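Local atomic coordinates of putative alpha-L-fucosidase (Bacteroides thetaiotaomicron, PDB entry 3EYP), a protein that probably hydrolyses alpha-L-fucosides as a member of glycoside hydrolase family 29. Residues G217-A222 with L239-L244; T224-I229 with D245-I250. All blocks are in the same frame, centred on the assembly; numbering follows the deposited sequence.

Contact 1: G217-A222 with L239-L244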
# COMPACT_ATOMS: atom_id res chain seq x y z
N GLY A 217 -11.62 3.84 -0.35
CA GLY A 217 -13.06 3.79 -0.49
C GLY A 217 -13.67 2.42 -0.33
O GLY A 217 -12.98 1.36 -0.37
N ASP A 218 -14.99 2.44 -0.17
CA ASP A 218 -15.78 1.19 -0.24
C ASP A 218 -16.91 1.50 -1.23
O ASP A 218 -17.83 2.26 -0.92
CB ASP A 218 -16.26 0.80 1.15
CG ASP A 218 -17.07 -0.45 1.16
OD1 ASP A 218 -17.47 -0.87 2.27
OD2 ASP A 218 -17.35 -1.01 0.09
N PRO A 219 -16.82 0.98 -2.45
CA PRO A 219 -15.79 0.10 -2.96
C PRO A 219 -14.53 0.88 -3.30
O PRO A 219 -14.51 2.10 -3.34
CB PRO A 219 -16.39 -0.43 -4.26
CG PRO A 219 -17.28 0.73 -4.71
CD PRO A 219 -17.87 1.25 -3.46
N CYS A 220 -13.49 0.10 -3.55
CA CYS A 220 -12.28 0.62 -4.10
C CYS A 220 -11.84 -0.29 -5.25
O CYS A 220 -11.29 -1.34 -5.02
CB CYS A 220 -11.19 0.71 -3.01
SG CYS A 220 -9.63 1.40 -3.62
N TRP A 221 -12.04 0.17 -6.47
CA TRP A 221 -11.63 -0.58 -7.66
C TRP A 221 -10.17 -0.29 -8.01
O TRP A 221 -9.64 0.81 -7.70
CB TRP A 221 -12.52 -0.28 -8.87
CG TRP A 221 -13.96 -0.32 -8.56
CD1 TRP A 221 -14.75 0.75 -8.28
CD2 TRP A 221 -14.80 -1.48 -8.43
NE1 TRP A 221 -16.03 0.33 -8.01
CE2 TRP A 221 -16.09 -1.03 -8.10
CE3 TRP A 221 -14.60 -2.85 -8.58
CZ2 TRP A 221 -17.16 -1.89 -7.89
CZ3 TRP A 221 -15.68 -3.72 -8.37
CH2 TRP A 221 -16.93 -3.24 -8.05
N ALA A 222 -9.53 -1.27 -8.64
CA ALA A 222 -8.14 -1.12 -9.00
C ALA A 222 -8.04 -0.24 -10.22
O ALA A 222 -6.98 0.30 -10.54
CB ALA A 222 -7.49 -2.47 -9.28
N LEU A 239 -10.48 8.80 -7.26
CA LEU A 239 -9.23 8.31 -6.70
C LEU A 239 -9.49 7.36 -5.57
O LEU A 239 -8.85 6.33 -5.45
CB LEU A 239 -8.34 9.48 -6.24
CG LEU A 239 -7.70 10.40 -7.29
CD1 LEU A 239 -6.85 11.47 -6.63
CD2 LEU A 239 -6.85 9.59 -8.24
N ASN A 240 -10.40 7.73 -4.70
CA ASN A 240 -10.64 7.00 -3.46
C ASN A 240 -11.39 5.65 -3.71
O ASN A 240 -11.12 4.66 -3.09
CB ASN A 240 -11.41 7.88 -2.46
CG ASN A 240 -11.54 7.27 -1.10
OD1 ASN A 240 -12.67 6.90 -0.71
ND2 ASN A 240 -10.41 7.21 -0.31
N GLU A 241 -12.37 5.71 -4.61
CA GLU A 241 -13.21 4.53 -4.98
C GLU A 241 -12.82 3.87 -6.27
O GLU A 241 -13.10 2.70 -6.51
CB GLU A 241 -14.69 4.92 -5.01
CG GLU A 241 -15.17 5.27 -3.59
CD GLU A 241 -16.65 5.60 -3.43
OE1 GLU A 241 -17.42 5.32 -4.36
OE2 GLU A 241 -17.00 6.16 -2.35
N GLY A 242 -12.26 4.68 -7.14
CA GLY A 242 -11.92 4.26 -8.44
C GLY A 242 -13.24 4.14 -9.21
O GLY A 242 -14.25 4.65 -8.77
N MET A 243 -13.16 3.51 -10.36
CA MET A 243 -14.35 3.29 -11.21
C MET A 243 -14.33 1.89 -11.84
O MET A 243 -13.32 1.44 -12.41
CB MET A 243 -14.44 4.35 -12.34
CG MET A 243 -14.22 5.85 -11.96
SD MET A 243 -13.97 6.95 -13.36
CE MET A 243 -13.09 8.30 -12.52
N LEU A 244 -15.46 1.19 -11.76
CA LEU A 244 -15.54 -0.16 -12.38
C LEU A 244 -15.28 -0.06 -13.86
O LEU A 244 -14.63 -0.91 -14.49
CB LEU A 244 -16.93 -0.77 -12.14
CG LEU A 244 -17.15 -2.20 -12.64
CD1 LEU A 244 -16.18 -3.09 -11.90
CD2 LEU A 244 -18.65 -2.62 -12.40
O HOH W 1 -16.12 5.06 0.25

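Contact 2: T224-I229 with D245-I250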
# COMPACT_ATOMS: atom_id res chain seq x y z
N THR A 224 -9.55 2.94 -12.65
CA THR A 224 -10.11 4.28 -12.64
C THR A 224 -9.73 4.98 -13.94
O THR A 224 -8.94 4.47 -14.72
CB THR A 224 -9.67 5.16 -11.37
OG1 THR A 224 -10.62 6.23 -11.18
CG2 THR A 224 -8.24 5.76 -11.47
N ASP A 225 -10.27 6.16 -14.13
CA ASP A 225 -9.96 6.95 -15.34
C ASP A 225 -8.65 7.68 -15.07
O ASP A 225 -8.45 8.22 -13.99
CB ASP A 225 -11.05 7.94 -15.67
CG ASP A 225 -12.25 7.30 -16.41
OD1 ASP A 225 -12.15 6.13 -16.84
OD2 ASP A 225 -13.33 7.97 -16.51
N SER A 226 -7.76 7.73 -16.06
CA SER A 226 -6.45 8.33 -15.80
C SER A 226 -6.54 9.82 -15.54
O SER A 226 -5.62 10.42 -14.96
CB SER A 226 -5.47 8.03 -16.92
OG SER A 226 -5.78 8.80 -18.03
N VAL A 227 -7.66 10.40 -15.94
CA VAL A 227 -7.92 11.85 -15.72
C VAL A 227 -8.08 12.17 -14.24
O VAL A 227 -7.78 13.29 -13.77
CB VAL A 227 -9.11 12.37 -16.58
CG1 VAL A 227 -10.46 11.87 -16.03
CG2 VAL A 227 -9.08 13.90 -16.69
N ALA A 228 -8.45 11.15 -13.48
CA ALA A 228 -8.63 11.35 -12.05
C ALA A 228 -7.29 11.63 -11.42
O ALA A 228 -7.19 12.41 -10.53
CB ALA A 228 -9.31 10.15 -11.36
N ILE A 229 -6.26 10.94 -11.89
CA ILE A 229 -4.93 11.14 -11.35
C ILE A 229 -4.48 12.55 -11.71
O ILE A 229 -3.97 13.31 -10.88
CB ILE A 229 -3.94 10.06 -11.86
CG1 ILE A 229 -4.38 8.72 -11.24
CG2 ILE A 229 -2.46 10.48 -11.52
CD1 ILE A 229 -3.76 7.47 -11.86
N ASP A 245 -15.77 1.03 -14.44
CA ASP A 245 -15.64 1.32 -15.91
C ASP A 245 -14.43 2.22 -16.21
O ASP A 245 -14.30 2.82 -17.28
CB ASP A 245 -16.92 1.94 -16.51
CG ASP A 245 -17.30 3.28 -15.88
OD1 ASP A 245 -16.79 3.64 -14.80
OD2 ASP A 245 -18.14 3.98 -16.47
N GLY A 246 -13.54 2.32 -15.23
CA GLY A 246 -12.26 3.08 -15.45
C GLY A 246 -11.44 2.62 -16.62
O GLY A 246 -11.35 1.43 -16.93
N ASP A 247 -10.83 3.58 -17.27
CA ASP A 247 -10.03 3.36 -18.49
C ASP A 247 -8.61 2.84 -18.29
O ASP A 247 -7.96 2.48 -19.26
CB ASP A 247 -10.01 4.56 -19.45
CG ASP A 247 -9.25 5.78 -18.90
OD1 ASP A 247 -8.41 5.63 -18.01
OD2 ASP A 247 -9.52 6.90 -19.41
N ALA A 248 -8.21 2.75 -17.04
CA ALA A 248 -6.87 2.34 -16.65
C ALA A 248 -6.84 1.50 -15.42
O ALA A 248 -7.57 1.72 -14.45
CB ALA A 248 -5.94 3.60 -16.47
N TYR A 249 -5.89 0.58 -15.39
CA TYR A 249 -5.68 -0.30 -14.21
C TYR A 249 -4.49 0.26 -13.47
O TYR A 249 -3.35 0.16 -13.91
CB TYR A 249 -5.45 -1.74 -14.62
CG TYR A 249 -5.61 -2.74 -13.49
CD1 TYR A 249 -6.73 -3.56 -13.42
CD2 TYR A 249 -4.63 -2.87 -12.51
CE1 TYR A 249 -6.88 -4.47 -12.36
CE2 TYR A 249 -4.78 -3.77 -11.47
CZ TYR A 249 -5.89 -4.57 -11.39
OH TYR A 249 -6.02 -5.49 -10.33
N ILE A 250 -4.82 1.01 -12.44
CA ILE A 250 -3.83 1.73 -11.60
C ILE A 250 -4.35 1.70 -10.19
O ILE A 250 -5.10 2.62 -9.77
CB ILE A 250 -3.63 3.19 -12.03
CG1 ILE A 250 -3.41 3.33 -13.54
CG2 ILE A 250 -2.41 3.79 -11.33
CD1 ILE A 250 -3.64 4.73 -14.11
O HOH W 2 -13.94 5.27 -18.45
O HOH W 3 -9.22 9.32 -18.45

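Contact 1: G217-A222 with L239-L244
Trp221 is the largest contributor to this contact, its indole lying over the turn that follows helix 236-240. Its CB and CG both lie beside Glu241 O; the first torsion, -47°, keeps CG anti to the carbonyl carbon. CD1 comes closest, 3.1 Å from Glu241 O, and is also near Leu244 N, which stands over one face. NE1 lies near Leu244 N and CE2 near Leu244 CB, while CE3, CZ3 and CH2 lie under Leu244 CD1, 3.6 Å from Trp221 CZ3. This methyl makes a CH-pi contact, 17° off the normal of the six-membered ring, while Pro219 CB covers the opposite face. The backbone fixes the ring's root: Trp221 N donates a nearly straight bond to Glu241 O at 2.7 Å. Gly242, with positive phi, turns the chain out of the helix in this excursion of the TIM-barrel-type domain, and its O lies at the indole edge. An alanine in place of Trp221 removes the indole and its CH-pi contact, and would probably loosen the packing of Leu244 and Pro219 on either side. Upstream, Gly217 N bonds to Asn240 O at 2.9 Å, and water 1 joins Asp218 N to Glu241 OE2. Asp218 OD1 pairs with Lys416.

Contact 2: T224-I229 with D245-I250
Two aspartate side chains, one from each segment, each accept a backbone N-H of the other segment. Asp225 has CG anti to its carbonyl carbon (chi1 -80°), which brings OD1 over the other segment, where it is met nearly along its C-O axis by Asp247 N at 2.9 Å. Asp247 answers from the crowded rotamer, CG between its backbone N and carbonyl carbon (chi1 67°), a setting that folds the carboxylate back toward the start of helix 226-230. There its OD1 uses the syn lone pair to take the N-H of Ser226, 2.9 Å from OD1 to N. Its other oxygen, OD2, accepts a hydrogen bond from water 3, 2.6 Å away, and the same water accepts from Val227 N. This arrangement is built on a minimal antiparallel sheet of strands 223-224 and 248-249, in which Thr224 and Ala248 form a hydrogen-bonded pair: Thr224 N reaches Ala248 O at 2.9 Å, and Ala248 N reaches Thr224 O at 3.0 Å. Because Asp247 and Ala248 both face Thr224, the strand carries a classic beta bulge. The two side chains cross at about a right angle, their carboxylate planes 39° apart, and Asp225 OD1 lies 3.8 Å from Asp247 OD2. Such closeness of like charges might raise the pKa of one of them, though the N-H donors and waters would offset this; water 2 donates to both Asp225 OD1 and Asp245 O. Thr224, whose side chain lies on the same sheet face as the Ala248 methyl, sends OG1 to Gly238 O. Deeper in, Ile229 and Ile250 adopt matching conformations, CG1 anti to the carbonyl carbon in each and the chain extended to CD1, so that they meet tip to tip with their CD1 atoms 3.5 Å apart.

In the fold
The centres of the two contacts lie about 10 Å apart, and their segments alternate along the chain: 217-222, 224-229, 239-244, 245-250. All belong to the excursion between parallel strands 193-195 and 253-257 of the TIM-barrel-type domain. The small sheet of strands 223-224 and 248-249 is carried onward by a probable hydrogen bond from Ile250 N to Ala222 O, while Met243 of contact 1 packs on Thr224 and Asp225 of contact 2. Arg207 bonds Trp221 O, Leu239 O and Ile250 O, tying both contacts together. Contact 1 also meets Lys416, Ala418 and His391, so this excursion touches the F5/8 type C region.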